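Local coordinates for putative fumarylacetoacetate hydrolase family protein (Yersinia pestis, PDB 3S52) that is a putative member of the fumarylacetoacetate hydrolase family, built around a mixed beta-sheet, whose own function has not been established, at residues 44-49 / 175-180; 76-81 / 169-174; 82-87 / 93-98. All coordinates share one frame; numbering follows the deposited sequence.

Contact 1 of 3, residues 44-49 / 175-180; sequences PVLFIK and ISYMSR
In an apolar contact between sheet and helix, P44 and L46, at the head of segment 44-49, pack on Y177 and M178 (a selenomethionine) of helix 171-181, close to the subunit interface. P44 lies over one face of the Y177 ring. Its CD sits 4.0 Å from the ring centroid and 21° off the normal, a CH-pi contact displaced toward the rim, while P44 CG comes within 3.5 Å of Y177 CD2. With Y177 CG anti to the backbone N (chi1 178°), the ring is carried from the helix across to the proline. L46 forks at CG and uses both branches: CD1 packs 3.8 Å from Y177 CE2, oblique to the ring; both branches touch M178 CG, and L46 CD2 also reaches M178 CE at 3.9 Å. The chain of M178, extended beyond CG, brings its terminal methyl to L46 CD2, the two side chains meeting at a slant; M178 also touches V23 and V190. Within the fumarylacetoacetate hydrolase fold the strand belongs to a large mixed sheet, paired antiparallel with strand 21-26, and helix 171-181 lies against it, so P44 and L46 lie between strand and helix. The polar end of the tyrosine faces the dimer partner: Y177 OH and P44 O both bond to K123 NZ of the second subunit, whose positive charge would probably polarise the phenol. On the helix, S179 OG gives a 2.7 Å hydrogen bond to S176 O. S179 OG also bonds to A87 N, while S176 OG bonds to A87 O, fastening the loop that precedes helix 89-95.

Contact 2 of 3, residues 76-81 / 169-174; sequences LAVLIG and TPIIPL
I171, in the first turn of helix 171-181, meets L76 and V78 of strand 70-80 and makes every side-chain contact between 169-174 and 76-81. The incoming chain is tied down around it, T169 N bonding to N28 OD1 and I171 N to Q146 OE1. Between these two, P170 takes the N-cap position, its carbonyl O accepting from L174 N at 3.0 Å. I171 follows. Its CG1 branch is anti to the carbonyl carbon (chi1 -67°) and carries CD1 to L76 CD2 at 3.6 Å, the two side chains crossing at about a right angle. The other branch, CG2, faces V78 CG2 at a looser 4.3 Å. One isoleucine thus spans two residues on the same side of the strand. Further along, L174 packs on P44. The helix packs on the mixed sheet of the fold, in which strand 70-80 pairs with 96-107 and 189-191. No hydrogen bond crosses between the two segments: their contact is carried by methyl groups alone, the polar anchors of the helix start lying outside it, and its burial implies cohesion by van der Waals fit and exclusion of water.

Contact 3 of 3, residues 82-87 / 93-98; sequences TPLKQA and ARAIAG
T82 OG1 is gripped by two waters that bridge it to the backbone carbonyls of R94 and A95. Water 1 lies 3.0 Å from T82 OG1 and donates a weak bond to R94 O; water 2 lies 2.9 Å from T82 OG1 and donates another weak bond to A95 O. The hydroxyl therefore reaches two successive backbone carbonyls without touching either directly. With OG1 anti to the carbonyl carbon (chi1 -55°), T82, which is exposed, turns its oxygen to these waters. Beneath them the packing becomes apolar: T82 CB stands 3.9 Å from A95 CB, and L84 packs against the same methyl. Both leucine branches meet it, CD2 at 3.6 Å and CD1 at 3.8 Å from A95 CB, so the methyl fits against the fork of L84. A95 is the residue nearest to T82 by backbone, their CA atoms 4.9 Å apart, and its carbonyl O also accepts from the backbone N of G81. Strand 70-80 is linked here to its antiparallel neighbour in the sheet, strand 96-107, through loop 82-87 and helix 89-95. L84 also packs on R91 and V92 of that helix and on I175 of helix 171-181, while K85 NZ forms a salt bridge with D128 of the second subunit. The loop is thus wedged between helices 89-95 and 171-181 beyond the end of strand 70-80.

Contacts 1 and 2 share helix 171-181, which meets strand 70-80 through its first turn and segment 44-49 through the turns that follow. They touch directly where I175 packs on V78 and I80. Contact 2 is fully buried and purely aliphatic; contact 1 is partly buried, adds an aromatic ring and borders the second subunit. Contact 3 is a local contact within the connection between two neighbouring strands; its centre lies about 17 Å from the centre of the chain, against about 10 Å for the centre of contact 2, and its apolar floor carries water-mediated bonds on its exposed side. Backbone bonds from L79 to A97 and G98 join it to contact 2, and one between Q86 and S179 joins it to contact 1.

Contact 1 of 3, residues 44-49 / 175-180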
loop_
_atom_site.group_PDB
_atom_site.type_symbol
_atom_site.label_atom_id
_atom_site.label_comp_id
_atom_site.label_asym_id
_atom_site.label_seq_id
_atom_site.Cartn_x
_atom_site.Cartn_y
_atom_site.Cartn_z
ATOM N N PRO A 44 -13.569 9.135 -5.034
ATOM C CA PRO A 44 -12.206 8.998 -5.533
ATOM C C PRO A 44 -11.730 7.562 -5.458
ATOM O O PRO A 44 -11.953 6.871 -4.463
ATOM C CB PRO A 44 -11.399 9.869 -4.582
ATOM C CG PRO A 44 -12.374 10.952 -4.167
ATOM C CD PRO A 44 -13.746 10.349 -4.209
ATOM N N VAL A 45 -11.073 7.129 -6.524
ATOM C CA VAL A 45 -10.419 5.828 -6.577
ATOM C C VAL A 45 -9.063 5.933 -5.888
ATOM O O VAL A 45 -8.217 6.722 -6.289
ATOM C CB VAL A 45 -10.226 5.419 -8.031
ATOM C CG1 VAL A 45 -9.464 4.118 -8.120
ATOM C CG2 VAL A 45 -11.596 5.311 -8.707
ATOM N N LEU A 46 -8.873 5.156 -4.828
ATOM C CA LEU A 46 -7.683 5.292 -3.986
ATOM C C LEU A 46 -6.834 4.032 -4.014
ATOM O O LEU A 46 -7.356 2.926 -3.916
ATOM C CB LEU A 46 -8.088 5.579 -2.535
ATOM C CG LEU A 46 -8.827 6.899 -2.296
ATOM C CD1 LEU A 46 -8.866 7.205 -0.815
ATOM C CD2 LEU A 46 -8.086 8.028 -3.026
ATOM N N PHE A 47 -5.523 4.196 -4.147
ATOM C CA PHE A 47 -4.609 3.082 -3.935
ATOM C C PHE A 47 -3.353 3.648 -3.312
ATOM O O PHE A 47 -3.231 4.868 -3.174
ATOM C CB PHE A 47 -4.315 2.343 -5.243
ATOM C CG PHE A 47 -3.673 3.208 -6.303
ATOM C CD1 PHE A 47 -4.447 3.975 -7.158
ATOM C CD2 PHE A 47 -2.293 3.231 -6.453
ATOM C CE1 PHE A 47 -3.856 4.768 -8.133
ATOM C CE2 PHE A 47 -1.686 4.026 -7.425
ATOM C CZ PHE A 47 -2.463 4.795 -8.260
ATOM N N ILE A 48 -2.413 2.783 -2.947
ATOM C CA ILE A 48 -1.270 3.226 -2.147
ATOM C C ILE A 48 0.009 2.592 -2.678
ATOM O O ILE A 48 -0.029 1.459 -3.145
ATOM C CB ILE A 48 -1.449 2.825 -0.658
ATOM C CG1 ILE A 48 -2.688 3.501 -0.063
ATOM C CG2 ILE A 48 -0.182 3.168 0.178
ATOM C CD1 ILE A 48 -2.963 3.151 1.412
ATOM N N LYS A 49 1.123 3.324 -2.613
ATOM C CA LYS A 49 2.431 2.767 -2.915
ATOM C C LYS A 49 3.261 2.774 -1.632
ATOM O O LYS A 49 3.137 3.687 -0.809
ATOM C CB LYS A 49 3.164 3.599 -3.964
ATOM C CG LYS A 49 2.436 3.832 -5.291
ATOM C CD LYS A 49 3.375 4.591 -6.250
ATOM C CE LYS A 49 2.726 4.950 -7.576
ATOM N NZ LYS A 49 2.888 3.888 -8.624
ATOM N N ILE A 175 -7.647 15.083 -0.266
ATOM C CA ILE A 175 -6.840 14.673 0.862
ATOM C C ILE A 175 -7.730 14.494 2.082
ATOM O O ILE A 175 -7.530 13.588 2.883
ATOM C CB ILE A 175 -5.690 15.652 1.137
ATOM C CG1 ILE A 175 -4.706 15.638 -0.032
ATOM C CG2 ILE A 175 -4.969 15.270 2.418
ATOM C CD1 ILE A 175 -3.530 16.609 0.144
ATOM N N SER A 176 -8.740 15.346 2.204
ATOM C CA SER A 176 -9.697 15.199 3.281
ATOM C C SER A 176 -10.339 13.821 3.175
ATOM O O SER A 176 -10.383 13.058 4.141
ATOM C CB SER A 176 -10.751 16.305 3.206
ATOM O OG SER A 176 -11.724 16.143 4.214
ATOM N N TYR A 177 -10.818 13.498 1.984
ATOM C CA TYR A 177 -11.414 12.191 1.735
ATOM C C TYR A 177 -10.479 11.018 2.087
ATOM O O TYR A 177 -10.877 10.105 2.832
ATOM C CB TYR A 177 -11.902 12.093 0.285
ATOM C CG TYR A 177 -12.496 10.749 -0.059
ATOM C CD1 TYR A 177 -13.729 10.350 0.454
ATOM C CD2 TYR A 177 -11.815 9.867 -0.879
ATOM C CE1 TYR A 177 -14.271 9.100 0.142
ATOM C CE2 TYR A 177 -12.347 8.622 -1.205
ATOM C CZ TYR A 177 -13.571 8.243 -0.694
ATOM O OH TYR A 177 -14.076 6.996 -1.026
HETATM N N MSE A 178 -9.249 11.045 1.576
HETATM C CA MSE A 178 -8.265 9.986 1.863
HETATM C C MSE A 178 -8.095 9.764 3.365
HETATM O O MSE A 178 -7.967 8.639 3.835
HETATM C CB MSE A 178 -6.889 10.318 1.267
HETATM C CG MSE A 178 -6.834 10.358 -0.244
HETATM SE SE MSE A 178 -5.141 11.187 -0.866
HETATM C CE MSE A 178 -5.271 10.655 -2.782
ATOM N N SER A 179 -8.082 10.847 4.119
ATOM C CA SER A 179 -7.837 10.757 5.563
ATOM C C SER A 179 -8.998 10.083 6.305
ATOM O O SER A 179 -8.865 9.784 7.482
ATOM C CB SER A 179 -7.590 12.146 6.163
ATOM O OG SER A 179 -8.819 12.860 6.325
ATOM N N ARG A 180 -10.134 9.856 5.638
ATOM C CA ARG A 180 -11.235 9.129 6.275
ATOM C C ARG A 180 -10.872 7.659 6.388
ATOM O O ARG A 180 -11.325 6.966 7.281
ATOM C CB ARG A 180 -12.533 9.251 5.480
ATOM C CG ARG A 180 -13.167 10.644 5.473
ATOM C CD ARG A 180 -14.483 10.614 4.679
ATOM N NE ARG A 180 -15.407 9.628 5.239
ATOM C CZ ARG A 180 -16.381 9.034 4.558
ATOM N NH1 ARG A 180 -16.571 9.312 3.272
ATOM N NH2 ARG A 180 -17.162 8.153 5.168
#

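Contact 2 of 3, residues 76-81 / 169-174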
loop_
_atom_site.group_PDB
_atom_site.type_symbol
_atom_site.label_atom_id
_atom_site.label_comp_id
_atom_site.label_asym_id
_atom_site.label_seq_id
_atom_site.Cartn_x
_atom_site.Cartn_y
_atom_site.Cartn_z
ATOM N N LEU A 76 1.081 15.709 -9.917
ATOM C CA LEU A 76 1.457 16.614 -8.838
ATOM C C LEU A 76 1.524 15.808 -7.541
ATOM O O LEU A 76 0.584 15.064 -7.214
ATOM C CB LEU A 76 0.429 17.749 -8.704
ATOM C CG LEU A 76 0.733 18.681 -7.531
ATOM C CD1 LEU A 76 1.922 19.556 -7.854
ATOM C CD2 LEU A 76 -0.488 19.533 -7.167
ATOM N N ALA A 77 2.642 15.917 -6.825
ATOM C CA ALA A 77 2.778 15.238 -5.529
ATOM C C ALA A 77 2.703 16.275 -4.408
ATOM O O ALA A 77 3.273 17.353 -4.521
ATOM C CB ALA A 77 4.113 14.480 -5.452
ATOM N N VAL A 78 2.006 15.935 -3.331
ATOM C CA VAL A 78 1.814 16.835 -2.205
ATOM C C VAL A 78 2.435 16.183 -0.976
ATOM O O VAL A 78 2.169 15.016 -0.690
ATOM C CB VAL A 78 0.315 17.055 -1.951
ATOM C CG1 VAL A 78 0.091 18.008 -0.800
ATOM C CG2 VAL A 78 -0.370 17.542 -3.225
ATOM N N LEU A 79 3.281 16.926 -0.275
ATOM C CA LEU A 79 3.932 16.434 0.936
ATOM C C LEU A 79 3.142 16.873 2.160
ATOM O O LEU A 79 2.875 18.066 2.349
ATOM C CB LEU A 79 5.372 16.969 1.013
ATOM C CG LEU A 79 6.259 16.590 2.213
ATOM C CD1 LEU A 79 6.465 15.095 2.325
ATOM C CD2 LEU A 79 7.607 17.297 2.136
ATOM N N ILE A 80 2.770 15.906 2.993
ATOM C CA ILE A 80 2.055 16.196 4.219
ATOM C C ILE A 80 3.059 16.503 5.339
ATOM O O ILE A 80 3.984 15.729 5.572
ATOM C CB ILE A 80 1.150 15.018 4.654
ATOM C CG1 ILE A 80 0.219 14.571 3.514
ATOM C CG2 ILE A 80 0.361 15.400 5.900
ATOM C CD1 ILE A 80 -0.677 15.674 2.977
ATOM N N GLY A 81 2.887 17.635 6.017
ATOM C CA GLY A 81 3.786 18.013 7.103
ATOM C C GLY A 81 3.214 17.851 8.503
ATOM O O GLY A 81 3.936 17.985 9.493
ATOM N N THR A 169 -11.516 15.739 -8.650
ATOM C CA THR A 169 -11.591 16.043 -7.227
ATOM C C THR A 169 -10.358 16.874 -6.866
ATOM O O THR A 169 -9.240 16.388 -6.978
ATOM C CB THR A 169 -11.635 14.756 -6.363
ATOM O OG1 THR A 169 -12.635 13.859 -6.872
ATOM C CG2 THR A 169 -11.954 15.095 -4.890
ATOM N N PRO A 170 -10.558 18.146 -6.472
ATOM C CA PRO A 170 -9.465 19.070 -6.161
ATOM C C PRO A 170 -8.641 18.579 -4.974
ATOM O O PRO A 170 -9.121 17.741 -4.210
ATOM C CB PRO A 170 -10.200 20.362 -5.793
ATOM C CG PRO A 170 -11.508 20.242 -6.464
ATOM C CD PRO A 170 -11.864 18.800 -6.301
ATOM N N ILE A 171 -7.423 19.101 -4.835
ATOM C CA ILE A 171 -6.456 18.629 -3.839
ATOM C C ILE A 171 -6.977 18.533 -2.407
ATOM O O ILE A 171 -6.839 17.501 -1.745
ATOM C CB ILE A 171 -5.202 19.533 -3.833
ATOM C CG1 ILE A 171 -4.420 19.380 -5.146
ATOM C CG2 ILE A 171 -4.327 19.234 -2.633
ATOM C CD1 ILE A 171 -3.399 20.487 -5.359
ATOM N N ILE A 172 -7.550 19.618 -1.911
ATOM C CA ILE A 172 -7.976 19.648 -0.514
ATOM C C ILE A 172 -9.093 18.648 -0.159
ATOM O O ILE A 172 -8.906 17.802 0.708
ATOM C CB ILE A 172 -8.294 21.088 -0.061
ATOM C CG1 ILE A 172 -6.972 21.844 0.124
ATOM C CG2 ILE A 172 -9.082 21.089 1.232
ATOM C CD1 ILE A 172 -7.076 23.315 -0.173
ATOM N N PRO A 173 -10.249 18.724 -0.839
ATOM C CA PRO A 173 -11.253 17.682 -0.590
ATOM C C PRO A 173 -10.731 16.261 -0.845
ATOM O O PRO A 173 -11.196 15.312 -0.206
ATOM C CB PRO A 173 -12.382 18.015 -1.581
ATOM C CG PRO A 173 -11.782 19.036 -2.564
ATOM C CD PRO A 173 -10.721 19.761 -1.781
ATOM N N LEU A 174 -9.793 16.101 -1.771
ATOM C CA LEU A 174 -9.262 14.761 -2.033
ATOM C C LEU A 174 -8.528 14.249 -0.790
ATOM O O LEU A 174 -8.756 13.132 -0.306
ATOM C CB LEU A 174 -8.309 14.770 -3.240
ATOM C CG LEU A 174 -7.628 13.437 -3.594
ATOM C CD1 LEU A 174 -8.621 12.415 -4.094
ATOM C CD2 LEU A 174 -6.538 13.667 -4.647
#

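Contact 3 of 3, residues 82-87 / 93-98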
loop_
_atom_site.group_PDB
_atom_site.type_symbol
_atom_site.label_atom_id
_atom_site.label_comp_id
_atom_site.label_asym_id
_atom_site.label_seq_id
_atom_site.Cartn_x
_atom_site.Cartn_y
_atom_site.Cartn_z
ATOM N N THR A 82 1.912 17.579 8.587
ATOM C CA THR A 82 1.225 17.425 9.868
ATOM C C THR A 82 0.247 16.276 9.733
ATOM O O THR A 82 -0.473 16.214 8.750
ATOM C CB THR A 82 0.409 18.697 10.197
ATOM O OG1 THR A 82 1.263 19.850 10.164
ATOM C CG2 THR A 82 -0.259 18.589 11.564
ATOM N N PRO A 83 0.158 15.403 10.749
ATOM C CA PRO A 83 -0.670 14.210 10.543
ATOM C C PRO A 83 -2.141 14.547 10.360
ATOM O O PRO A 83 -2.677 15.481 10.966
ATOM C CB PRO A 83 -0.438 13.384 11.815
ATOM C CG PRO A 83 0.038 14.383 12.847
ATOM C CD PRO A 83 0.816 15.412 12.068
ATOM N N LEU A 84 -2.796 13.792 9.491
ATOM C CA LEU A 84 -4.210 14.018 9.211
ATOM C C LEU A 84 -5.007 12.730 9.364
ATOM O O LEU A 84 -4.655 11.700 8.771
ATOM C CB LEU A 84 -4.381 14.545 7.795
ATOM C CG LEU A 84 -3.729 15.886 7.502
ATOM C CD1 LEU A 84 -3.568 16.077 5.988
ATOM C CD2 LEU A 84 -4.543 17.025 8.139
ATOM N N LYS A 85 -6.060 12.777 10.178
ATOM C CA LYS A 85 -6.979 11.646 10.286
ATOM C C LYS A 85 -8.406 12.186 10.363
ATOM O O LYS A 85 -8.711 12.980 11.247
ATOM C CB LYS A 85 -6.660 10.807 11.520
ATOM C CG LYS A 85 -7.578 9.598 11.689
ATOM C CD LYS A 85 -7.269 8.838 12.971
ATOM C CE LYS A 85 -8.309 7.747 13.248
ATOM N NZ LYS A 85 -8.373 6.729 12.148
ATOM N N GLN A 86 -9.264 11.771 9.434
ATOM C CA GLN A 86 -10.630 12.292 9.390
ATOM C C GLN A 86 -10.596 13.809 9.473
ATOM O O GLN A 86 -11.287 14.406 10.289
ATOM C CB GLN A 86 -11.458 11.719 10.545
ATOM C CG GLN A 86 -11.711 10.209 10.429
ATOM C CD GLN A 86 -12.253 9.607 11.717
ATOM O OE1 GLN A 86 -12.374 10.293 12.732
ATOM N NE2 GLN A 86 -12.573 8.317 11.683
ATOM N N ALA A 87 -9.779 14.430 8.627
ATOM C CA ALA A 87 -9.508 15.855 8.743
ATOM C C ALA A 87 -10.447 16.695 7.883
ATOM O O ALA A 87 -10.813 16.297 6.781
ATOM C CB ALA A 87 -8.064 16.141 8.371
ATOM N N ALA A 93 -5.725 21.885 4.445
ATOM C CA ALA A 93 -5.022 23.037 3.888
ATOM C C ALA A 93 -3.785 23.430 4.724
ATOM O O ALA A 93 -2.732 23.724 4.165
ATOM C CB ALA A 93 -5.978 24.226 3.749
ATOM N N ARG A 94 -3.914 23.426 6.052
ATOM C CA ARG A 94 -2.837 23.877 6.945
ATOM C C ARG A 94 -1.718 22.851 7.077
ATOM O O ARG A 94 -0.650 23.144 7.624
ATOM C CB ARG A 94 -3.372 24.171 8.363
ATOM C CG ARG A 94 -4.548 25.134 8.440
ATOM C CD ARG A 94 -4.849 25.557 9.895
ATOM N NE ARG A 94 -5.086 24.412 10.780
ATOM C CZ ARG A 94 -6.290 24.001 11.166
ATOM N NH1 ARG A 94 -7.375 24.649 10.754
ATOM N NH2 ARG A 94 -6.414 22.947 11.966
ATOM N N ALA A 95 -1.983 21.632 6.629
ATOM C CA ALA A 95 -1.066 20.524 6.851
ATOM C C ALA A 95 -0.078 20.310 5.696
ATOM O O ALA A 95 0.860 19.516 5.807
ATOM C CB ALA A 95 -1.856 19.229 7.117
ATOM N N ILE A 96 -0.298 20.992 4.582
ATOM C CA ILE A 96 0.525 20.741 3.398
ATOM C C ILE A 96 1.904 21.411 3.512
ATOM O O ILE A 96 2.000 22.613 3.783
ATOM C CB ILE A 96 -0.227 21.133 2.110
ATOM C CG1 ILE A 96 -1.455 20.217 1.945
ATOM C CG2 ILE A 96 0.687 21.028 0.908
ATOM C CD1 ILE A 96 -2.392 20.584 0.804
ATOM N N ALA A 97 2.960 20.604 3.414
ATOM C CA ALA A 97 4.336 21.102 3.524
ATOM C C ALA A 97 4.953 21.627 2.223
ATOM O O ALA A 97 5.691 22.600 2.225
ATOM C CB ALA A 97 5.243 20.071 4.184
ATOM N N GLY A 98 4.679 20.971 1.109
ATOM C CA GLY A 98 5.300 21.377 -0.138
ATOM C C GLY A 98 4.758 20.595 -1.309
ATOM O O GLY A 98 3.967 19.663 -1.138
HETATM O O HOH W 1 -0.940 21.925 10.533
HETATM O O HOH W 2 2.532 21.244 7.948
#